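Local coordinates for putative mandelate racemase (Bordetella bronchiseptica, PDB 3OZY), which is of unknown function but binds magnesium as a member of the enolase superfamily and probably acts on a carboxylate substrate related to sugar acids, at residues L13-P18 against W367-A372; A213-L218 against R242-P247; C223-E228 against I271-A276. All blocks are in the same frame, centred on the assembly; numbering follows the deposited sequence. Where two conformers were deposited one is given.

Interaction 1 (L13-P18 against W367-A372)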
loop_
_atom_site.group_PDB
_atom_site.type_symbol
_atom_site.label_atom_id
_atom_site.label_comp_id
_atom_site.label_asym_id
_atom_site.label_seq_id
_atom_site.Cartn_x
_atom_site.Cartn_y
_atom_site.Cartn_z
ATOM N N LEU A 13 -18.295 7.622 -10.185
ATOM C CA LEU A 13 -19.730 7.372 -10.127
ATOM C C LEU A 13 -20.202 7.074 -8.710
ATOM O O LEU A 13 -19.503 6.417 -7.935
ATOM C CB LEU A 13 -20.094 6.193 -11.029
ATOM C CG LEU A 13 -19.663 6.257 -12.490
ATOM C CD1 LEU A 13 -20.137 5.014 -13.234
ATOM C CD2 LEU A 13 -20.222 7.509 -13.151
ATOM N N SER A 14 -21.397 7.557 -8.373
ATOM C CA SER A 14 -21.995 7.253 -7.084
ATOM C C SER A 14 -23.462 6.885 -7.257
ATOM O O SER A 14 -24.177 7.497 -8.058
ATOM C CB SER A 14 -21.845 8.429 -6.119
ATOM O OG SER A 14 -22.213 8.046 -4.800
ATOM N N THR A 15 -23.899 5.865 -6.522
ATOM C CA THR A 15 -25.305 5.459 -6.526
ATOM C C THR A 15 -25.794 5.343 -5.086
ATOM O O THR A 15 -25.056 4.901 -4.206
ATOM C CB THR A 15 -25.527 4.122 -7.272
ATOM O OG1 THR A 15 -24.844 3.057 -6.589
ATOM C CG2 THR A 15 -25.018 4.206 -8.700
ATOM N N PRO A 16 -27.048 5.740 -4.832
ATOM C CA PRO A 16 -27.525 5.798 -3.447
ATOM C C PRO A 16 -27.979 4.443 -2.909
ATOM O O PRO A 16 -28.179 3.494 -3.669
ATOM C CB PRO A 16 -28.707 6.770 -3.532
ATOM C CG PRO A 16 -29.212 6.627 -4.929
ATOM C CD PRO A 16 -28.001 6.334 -5.787
ATOM N N ILE A 17 -28.123 4.369 -1.595
ATOM C CA ILE A 17 -28.637 3.183 -0.922
ATOM C C ILE A 17 -29.751 3.644 0.011
ATOM O O ILE A 17 -29.525 4.517 0.836
ATOM C CB ILE A 17 -27.552 2.479 -0.059
ATOM C CG1 ILE A 17 -26.298 2.135 -0.880
ATOM C CG2 ILE A 17 -28.136 1.213 0.574
ATOM C CD1 ILE A 17 -25.123 1.615 -0.012
ATOM N N PRO A 18 -30.962 3.070 -0.118
ATOM C CA PRO A 18 -32.003 3.439 0.849
ATOM C C PRO A 18 -31.505 3.197 2.267
ATOM O O PRO A 18 -30.834 2.190 2.505
ATOM C CB PRO A 18 -33.153 2.488 0.497
ATOM C CG PRO A 18 -32.964 2.210 -0.961
ATOM C CD PRO A 18 -31.461 2.130 -1.137
ATOM N N TRP A 367 -24.231 4.169 -21.125
ATOM C CA TRP A 367 -23.549 5.444 -20.951
ATOM C C TRP A 367 -24.484 6.558 -20.477
ATOM O O TRP A 367 -24.033 7.545 -19.902
ATOM C CB TRP A 367 -22.780 5.827 -22.218
ATOM C CG TRP A 367 -21.595 4.919 -22.455
ATOM C CD1 TRP A 367 -21.531 3.858 -23.310
ATOM C CD2 TRP A 367 -20.318 4.987 -21.804
ATOM N NE1 TRP A 367 -20.289 3.268 -23.242
ATOM C CE2 TRP A 367 -19.528 3.940 -22.324
ATOM C CE3 TRP A 367 -19.767 5.829 -20.832
ATOM C CZ2 TRP A 367 -18.216 3.718 -21.910
ATOM C CZ3 TRP A 367 -18.462 5.609 -20.425
ATOM C CH2 TRP A 367 -17.702 4.562 -20.966
ATOM N N ASP A 368 -25.785 6.386 -20.689
ATOM C CA ASP A 368 -26.745 7.331 -20.133
ATOM C C ASP A 368 -26.772 7.194 -18.610
ATOM O O ASP A 368 -26.799 8.189 -17.885
ATOM C CB ASP A 368 -28.140 7.117 -20.729
ATOM C CG ASP A 368 -28.195 7.433 -22.215
ATOM O OD1 ASP A 368 -27.421 8.297 -22.672
ATOM O OD2 ASP A 368 -29.017 6.815 -22.921
ATOM N N PHE A 369 -26.756 5.954 -18.124
ATOM C CA PHE A 369 -26.673 5.720 -16.690
ATOM C C PHE A 369 -25.392 6.348 -16.128
ATOM O O PHE A 369 -25.427 7.039 -15.115
ATOM C CB PHE A 369 -26.746 4.222 -16.373
ATOM C CG PHE A 369 -26.491 3.900 -14.930
ATOM C CD1 PHE A 369 -27.535 3.843 -14.024
ATOM C CD2 PHE A 369 -25.199 3.671 -14.478
ATOM C CE1 PHE A 369 -27.298 3.560 -12.693
ATOM C CE2 PHE A 369 -24.958 3.393 -13.140
ATOM C CZ PHE A 369 -26.007 3.334 -12.253
ATOM N N VAL A 370 -24.266 6.123 -16.802
ATOM C CA VAL A 370 -22.995 6.703 -16.377
ATOM C C VAL A 370 -23.100 8.221 -16.250
ATOM O O VAL A 370 -22.754 8.799 -15.223
ATOM C CB VAL A 370 -21.854 6.328 -17.351
ATOM C CG1 VAL A 370 -20.577 7.090 -17.015
ATOM C CG2 VAL A 370 -21.612 4.818 -17.317
ATOM N N ALA A 371 -23.608 8.862 -17.299
ATOM C CA ALA A 371 -23.717 10.317 -17.307
ATOM C C ALA A 371 -24.604 10.842 -16.176
ATOM O O ALA A 371 -24.364 11.926 -15.646
ATOM C CB ALA A 371 -24.225 10.800 -18.657
ATOM N N ALA A 372 -25.619 10.065 -15.802
ATOM C CA ALA A 372 -26.575 10.496 -14.777
ATOM C C ALA A 372 -26.132 10.219 -13.339
ATOM O O ALA A 372 -26.825 10.597 -12.399
ATOM C CB ALA A 372 -27.943 9.868 -15.027
#
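Thr15 OG1 is hydrogen-bonded to the carbonyl O of Arg33 on the neighbouring strand 32-42, while the methyl branch of Thr15 meets Phe369. With OG1 set between the backbone N and the carbonyl carbon (chi1 64°), the methyl CG2 is carried beside the backbone N and comes within 3.8 Å of Phe369 CZ. The two side chains cross at about a right angle. Phe369 reaches the strand because its CG is anti to the backbone N (chi1 173°), and its ring is also stacked with His373. One helical position further on, Val370 meets Leu13, the residue where the two backbones come closest, with Leu13 CA and Val370 CA 7.1 Å apart. The branch that touches is CD2 of Leu13: it lies 3.9 Å from Val370 CG1 and 3.5 Å from the carbonyl Val370 O. Val370 leans on Leu37 of strand 32-42 as well, and a backbone hydrogen bond joins Ser14 to His373 just beyond 367-372. The helix 367-372 thus lies against strand 5-16, within this chain an outermost strand of the three-stranded antiparallel sheet, consistent with the enolase-superfamily capping domain, which is built from both ends of the chain. All four touching residues are buried, and the only contacts between the two segments are van der Waals ones, so apolar packing joins them while directional bonding comes from strand 32-42 and His373.

Interaction 2 (A213-L218 against R242-P247)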
loop_
_atom_site.group_PDB
_atom_site.type_symbol
_atom_site.label_atom_id
_atom_site.label_comp_id
_atom_site.label_asym_id
_atom_site.label_seq_id
_atom_site.Cartn_x
_atom_site.Cartn_y
_atom_site.Cartn_z
ATOM N N ALA A 213 -11.541 -19.558 19.010
ATOM C CA ALA A 213 -12.818 -19.949 19.604
ATOM C C ALA A 213 -13.881 -20.018 18.511
ATOM O O ALA A 213 -14.681 -20.961 18.471
ATOM C CB ALA A 213 -13.222 -18.964 20.686
ATOM N N MET A 214 -13.891 -19.038 17.619
ATOM C CA MET A 214 -14.903 -19.062 16.574
ATOM C C MET A 214 -14.684 -20.228 15.613
ATOM O O MET A 214 -15.647 -20.880 15.202
ATOM C CB MET A 214 -14.951 -17.740 15.817
ATOM C CG MET A 214 -16.081 -17.716 14.816
ATOM S SD MET A 214 -16.348 -16.111 14.054
ATOM C CE MET A 214 -17.046 -15.186 15.417
ATOM N N LEU A 215 -13.428 -20.505 15.264
ATOM C CA LEU A 215 -13.129 -21.617 14.353
ATOM C C LEU A 215 -13.757 -22.932 14.839
ATOM O O LEU A 215 -14.250 -23.739 14.037
ATOM C CB LEU A 215 -11.615 -21.767 14.168
ATOM C CG LEU A 215 -11.148 -22.912 13.272
ATOM C CD1 LEU A 215 -11.715 -22.790 11.847
ATOM C CD2 LEU A 215 -9.618 -22.947 13.241
ATOM N N ARG A 216 -13.761 -23.157 16.148
ATOM C CA ARG A 216 -14.399 -24.361 16.695
ATOM C C ARG A 216 -15.878 -24.426 16.316
ATOM O O ARG A 216 -16.400 -25.485 15.963
ATOM C CB ARG A 216 -14.251 -24.408 18.219
ATOM C CG ARG A 216 -12.836 -24.709 18.682
ATOM C CD ARG A 216 -12.695 -24.441 20.166
ATOM N NE ARG A 216 -11.399 -24.888 20.660
ATOM C CZ ARG A 216 -11.013 -24.775 21.926
ATOM N NH1 ARG A 216 -11.805 -24.202 22.823
ATOM N NH2 ARG A 216 -9.821 -25.217 22.291
ATOM N N ILE A 217 -16.551 -23.279 16.422
ATOM C CA ILE A 217 -17.956 -23.141 16.042
ATOM C C ILE A 217 -18.130 -23.410 14.553
ATOM O O ILE A 217 -19.016 -24.164 14.138
ATOM C CB ILE A 217 -18.480 -21.716 16.339
ATOM C CG1 ILE A 217 -18.343 -21.390 17.831
ATOM C CG2 ILE A 217 -19.927 -21.558 15.861
ATOM C CD1 ILE A 217 -19.134 -22.312 18.730
ATOM N N LEU A 218 -17.279 -22.784 13.743
ATOM C CA LEU A 218 -17.368 -22.924 12.285
ATOM C C LEU A 218 -17.200 -24.385 11.884
ATOM O O LEU A 218 -17.857 -24.884 10.967
ATOM C CB LEU A 218 -16.321 -22.069 11.567
ATOM C CG LEU A 218 -16.232 -20.603 11.997
ATOM C CD1 LEU A 218 -15.286 -19.871 11.044
ATOM C CD2 LEU A 218 -17.582 -19.916 12.057
ATOM N N ARG A 242 -4.904 -22.285 10.574
ATOM C CA ARG A 242 -4.809 -23.385 9.637
ATOM C C ARG A 242 -4.209 -24.638 10.285
ATOM O O ARG A 242 -4.606 -25.763 9.968
ATOM C CB ARG A 242 -4.001 -22.927 8.427
ATOM C CG ARG A 242 -3.999 -23.889 7.306
ATOM C CD ARG A 242 -3.528 -23.214 6.047
ATOM N NE ARG A 242 -3.382 -24.239 5.036
ATOM C CZ ARG A 242 -2.276 -24.950 4.854
ATOM N NH1 ARG A 242 -1.201 -24.718 5.599
ATOM N NH2 ARG A 242 -2.240 -25.882 3.913
ATOM N N ALA A 243 -3.267 -24.439 11.204
ATOM C CA ALA A 243 -2.604 -25.542 11.893
ATOM C C ALA A 243 -3.553 -26.352 12.772
ATOM O O ALA A 243 -3.191 -27.427 13.258
ATOM C CB ALA A 243 -1.438 -25.012 12.724
ATOM N N GLN A 244 -4.767 -25.854 12.999
ATOM C CA GLN A 244 -5.719 -26.624 13.790
ATOM C C GLN A 244 -6.242 -27.833 13.015
ATOM O O GLN A 244 -6.848 -28.727 13.600
ATOM C CB GLN A 244 -6.873 -25.746 14.290
ATOM C CG GLN A 244 -6.401 -24.543 15.114
ATOM C CD GLN A 244 -5.396 -24.920 16.198
ATOM O OE1 GLN A 244 -5.690 -25.741 17.067
ATOM N NE2 GLN A 244 -4.206 -24.323 16.149
ATOM N N GLY A 245 -6.003 -27.855 11.708
ATOM C CA GLY A 245 -6.324 -29.016 10.892
ATOM C C GLY A 245 -7.806 -29.293 10.724
ATOM O O GLY A 245 -8.211 -30.442 10.557
ATOM N N THR A 246 -8.630 -28.254 10.755
ATOM C CA THR A 246 -10.060 -28.459 10.559
ATOM C C THR A 246 -10.394 -28.483 9.074
ATOM O O THR A 246 -9.584 -28.085 8.243
ATOM C CB THR A 246 -10.908 -27.342 11.204
ATOM O OG1 THR A 246 -10.854 -26.160 10.393
ATOM C CG2 THR A 246 -10.463 -27.037 12.642
ATOM N N PRO A 247 -11.595 -28.962 8.731
ATOM C CA PRO A 247 -12.025 -28.894 7.330
ATOM C C PRO A 247 -12.462 -27.497 6.893
ATOM O O PRO A 247 -12.874 -27.339 5.742
ATOM C CB PRO A 247 -13.217 -29.864 7.281
ATOM C CG PRO A 247 -13.022 -30.768 8.482
ATOM C CD PRO A 247 -12.445 -29.859 9.527
#
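Leu215 on helix 208-220 faces Thr246 in the loop that follows helix 235-242, and their CA atoms, 8.4 Å apart, mark the closest approach of the two backbones. The loop segment turns through a type I beta turn from Arg242 to Gly245, closed by Gly245 N to Arg242 O at 3.1 Å, and Gly245 then leaves the helical conformation with a positive phi of 68°. Leu215 does the reaching: CG is anti to the backbone N (chi1 178°), and the two methyls divide the work. CD1 meets Thr246 OG1 tip to tip at 3.8 Å, a van der Waals contact of a methyl with a hydroxyl whose own polar partner is Val248 N. In the beta/alpha barrel, helices 208-220 and 235-242 lie on the outside and strand 225-227 runs between them in the chain, so Leu215 bridges from one helix to the loop that leads into strand 249-252; it also touches Val248. Its other methyl, CD2, rests against the aliphatic part of Gln244, 4.1 Å from both CB and CG of that residue. The Gln244 chain bends at chi2 (-49°), and its NE2 is hydrogen-bonded to Ile240 O, back in helix 235-242.

Interaction 3 (C223-E228 against I271-A276). With MG (magnesium ion), chain C.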
loop_
_atom_site.group_PDB
_atom_site.type_symbol
_atom_site.label_atom_id
_atom_site.label_comp_id
_atom_site.label_asym_id
_atom_site.label_seq_id
_atom_site.Cartn_x
_atom_site.Cartn_y
_atom_site.Cartn_z
ATOM N N CYS A 223 -18.749 -25.113 8.207
ATOM C CA CYS A 223 -18.560 -23.972 7.310
ATOM C C CYS A 223 -17.484 -24.208 6.254
ATOM O O CYS A 223 -16.464 -24.850 6.508
ATOM C CB CYS A 223 -18.247 -22.708 8.105
ATOM S SG CYS A 223 -19.620 -22.157 9.121
ATOM N N TYR A 224 -17.708 -23.663 5.066
ATOM C CA TYR A 224 -16.788 -23.833 3.943
ATOM C C TYR A 224 -15.462 -23.084 4.144
ATOM O O TYR A 224 -14.378 -23.638 3.912
ATOM C CB TYR A 224 -17.474 -23.372 2.652
ATOM C CG TYR A 224 -16.723 -23.723 1.391
ATOM C CD1 TYR A 224 -16.855 -24.982 0.804
ATOM C CD2 TYR A 224 -15.893 -22.796 0.770
ATOM C CE1 TYR A 224 -16.164 -25.301 -0.352
ATOM C CE2 TYR A 224 -15.202 -23.111 -0.385
ATOM C CZ TYR A 224 -15.338 -24.356 -0.943
ATOM O OH TYR A 224 -14.640 -24.664 -2.093
ATOM N N TRP A 225 -15.542 -21.822 4.553
ATOM C CA TRP A 225 -14.346 -21.037 4.822
ATOM C C TRP A 225 -14.575 -19.968 5.871
ATOM O O TRP A 225 -15.723 -19.632 6.178
ATOM C CB TRP A 225 -13.715 -20.470 3.539
ATOM C CG TRP A 225 -14.337 -19.252 2.850
ATOM C CD1 TRP A 225 -14.850 -18.105 3.420
ATOM C CD2 TRP A 225 -14.364 -19.046 1.438
ATOM N NE1 TRP A 225 -15.237 -17.220 2.420
ATOM C CE2 TRP A 225 -14.940 -17.779 1.198
ATOM C CE3 TRP A 225 -13.968 -19.827 0.346
ATOM C CZ2 TRP A 225 -15.131 -17.280 -0.099
ATOM C CZ3 TRP A 225 -14.154 -19.334 -0.935
ATOM C CH2 TRP A 225 -14.732 -18.076 -1.149
ATOM N N PHE A 226 -13.459 -19.480 6.416
ATOM C CA PHE A 226 -13.374 -18.422 7.426
ATOM C C PHE A 226 -12.527 -17.337 6.759
ATOM O O PHE A 226 -11.302 -17.483 6.627
ATOM C CB PHE A 226 -12.636 -18.994 8.646
ATOM C CG PHE A 226 -12.710 -18.162 9.906
ATOM C CD1 PHE A 226 -13.462 -17.008 9.989
ATOM C CD2 PHE A 226 -12.033 -18.602 11.037
ATOM C CE1 PHE A 226 -13.534 -16.301 11.192
ATOM C CE2 PHE A 226 -12.093 -17.912 12.225
ATOM C CZ PHE A 226 -12.837 -16.755 12.310
ATOM N N GLU A 227 -13.177 -16.264 6.315
ATOM C CA GLU A 227 -12.549 -15.213 5.513
ATOM C C GLU A 227 -12.148 -14.016 6.376
ATOM O O GLU A 227 -12.894 -13.616 7.277
ATOM C CB GLU A 227 -13.521 -14.791 4.412
ATOM C CG GLU A 227 -13.137 -13.538 3.668
ATOM C CD GLU A 227 -14.011 -13.304 2.462
ATOM O OE1 GLU A 227 -14.799 -14.207 2.102
ATOM O OE2 GLU A 227 -13.909 -12.217 1.857
ATOM N N GLU A 228 -10.970 -13.452 6.089
ATOM C CA GLU A 228 -10.388 -12.368 6.888
ATOM C C GLU A 228 -10.650 -12.558 8.383
ATOM O O GLU A 228 -11.180 -11.677 9.062
ATOM C CB GLU A 228 -10.855 -10.985 6.411
ATOM C CG GLU A 228 -10.274 -10.584 5.055
ATOM C CD GLU A 228 -10.342 -9.087 4.832
ATOM O OE1 GLU A 228 -11.312 -8.456 5.316
ATOM O OE2 GLU A 228 -9.427 -8.529 4.190
ATOM N N ILE A 271 -2.465 -20.094 4.504
ATOM C CA ILE A 271 -3.659 -19.820 3.694
ATOM C C ILE A 271 -4.164 -21.050 2.949
ATOM O O ILE A 271 -3.369 -21.831 2.418
ATOM C CB ILE A 271 -3.380 -18.649 2.706
ATOM C CG1 ILE A 271 -4.669 -18.064 2.119
ATOM C CG2 ILE A 271 -2.368 -19.062 1.617
ATOM C CD1 ILE A 271 -4.407 -16.743 1.375
ATOM N N ASP A 272 -5.487 -21.219 2.909
ATOM C CA ASP A 272 -6.125 -22.278 2.125
ATOM C C ASP A 272 -6.730 -21.744 0.832
ATOM O O ASP A 272 -6.676 -22.400 -0.210
ATOM C CB ASP A 272 -7.225 -22.969 2.934
ATOM C CG ASP A 272 -6.685 -23.745 4.108
ATOM O OD1 ASP A 272 -5.832 -24.639 3.905
ATOM O OD2 ASP A 272 -7.119 -23.441 5.235
ATOM N N VAL A 273 -7.343 -20.565 0.922
ATOM C CA VAL A 273 -8.047 -19.962 -0.203
ATOM C C VAL A 273 -7.519 -18.549 -0.413
ATOM O O VAL A 273 -7.669 -17.683 0.457
ATOM C CB VAL A 273 -9.566 -19.920 0.042
ATOM C CG1 VAL A 273 -10.268 -19.118 -1.049
ATOM C CG2 VAL A 273 -10.141 -21.333 0.142
ATOM N N LEU A 274 -6.883 -18.340 -1.565
ATOM C CA LEU A 274 -6.393 -17.022 -1.952
ATOM C C LEU A 274 -7.543 -16.274 -2.602
ATOM O O LEU A 274 -8.167 -16.793 -3.523
ATOM C CB LEU A 274 -5.234 -17.149 -2.938
ATOM C CG LEU A 274 -3.897 -17.699 -2.436
ATOM C CD1 LEU A 274 -3.986 -19.186 -2.062
ATOM C CD2 LEU A 274 -2.857 -17.479 -3.516
ATOM N N GLN A 275 -7.810 -15.055 -2.143
ATOM C CA GLN A 275 -8.978 -14.324 -2.634
ATOM C C GLN A 275 -8.626 -13.075 -3.434
ATOM O O GLN A 275 -9.430 -12.153 -3.565
ATOM C CB GLN A 275 -9.924 -14.000 -1.484
ATOM C CG GLN A 275 -10.425 -15.239 -0.757
ATOM C CD GLN A 275 -11.412 -14.878 0.314
ATOM O OE1 GLN A 275 -11.067 -14.209 1.290
ATOM N NE2 GLN A 275 -12.659 -15.305 0.140
ATOM N N ALA A 276 -7.425 -13.069 -4.006
ATOM C CA ALA A 276 -6.998 -11.971 -4.874
ATOM C C ALA A 276 -8.073 -11.636 -5.909
ATOM O O ALA A 276 -8.521 -12.505 -6.655
ATOM C CB ALA A 276 -5.702 -12.330 -5.575
HETATM MG MG MG C . -14.594 -10.158 2.432
HETATM O O HOH W 1 -13.477 -9.652 4.288
HETATM O O HOH W 2 -15.346 -7.940 2.818
HETATM O O HOH W 3 -16.194 -10.141 0.685
#
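Glu227, its CG anti to the backbone N (chi1 169°), and Gln275, whose CG lies beside the backbone N, both run on as extended chains, which brings carboxylate and amide together. Gln275 NE2 donates to Glu227 OE1 at 3.1 Å, almost straight at 168°. The acceptor is approached from above the carboxylate plane, 86° out of it, while OE1 lies close to the plane of the amide. Trp225 brings its indole to the same place: Trp225 NE1 gives Glu227 OE1 a second, weak bond, and Gln275 NE2 lies above the indole plane, offset toward the rim, 3.2 Å from Trp225 CZ2. The amide stands nearly perpendicular to the ring. On the benzene part of the indole, Trp225 CZ3 packs on Val273 CG1 at 3.9 Å. The two segments belong to strands 225-227 and 273-274 of the barrel; strand 249-252 pairs with both and lies between them, and the side chains of Trp225, Glu227 and Gln275 meet across it in the buried interior of the barrel. Glu227 OE2 binds the magnesium at 2.2 Å; Asp201, Glu254 and three waters make up six ligands, and three acidic ligands from successive barrel strands or their ends are the hallmark of the enolase superfamily. Water 1, a ligand at 2.2 Å, donates to Glu228 OE1 at 2.7 Å, which places Glu228 in the second shell. The carboxylate of Glu227 is therefore divided: one oxygen serves the metal, while Gln275, weakly Trp225, and a salt bridge from Lys171 hold the other and fix its rotation.

Interactions 2 and 3 belong to one barrel, their centres about 12 Å apart, whereas interaction 1 lies on the opposite side of the chain's centre, about 32 Å from interaction 3 between centres. Helix 208-220 runs on in the chain to strand 225-227, and the two contacts touch: Arg242 NE forms a salt bridge with Asp272 OD1 at 2.7 Å, and Leu218 packs on Phe226. Depth and chemistry differ. Interaction 3 is buried and mixed, a polar network round a metal ligand beside apolar packing; interaction 1 is also buried, yet apolar between its segments; interaction 2 is partly buried at the barrel's outer surface, Leu215 lying under a more exposed loop. Along the chain, 13-18 and 367-372 enclose both others.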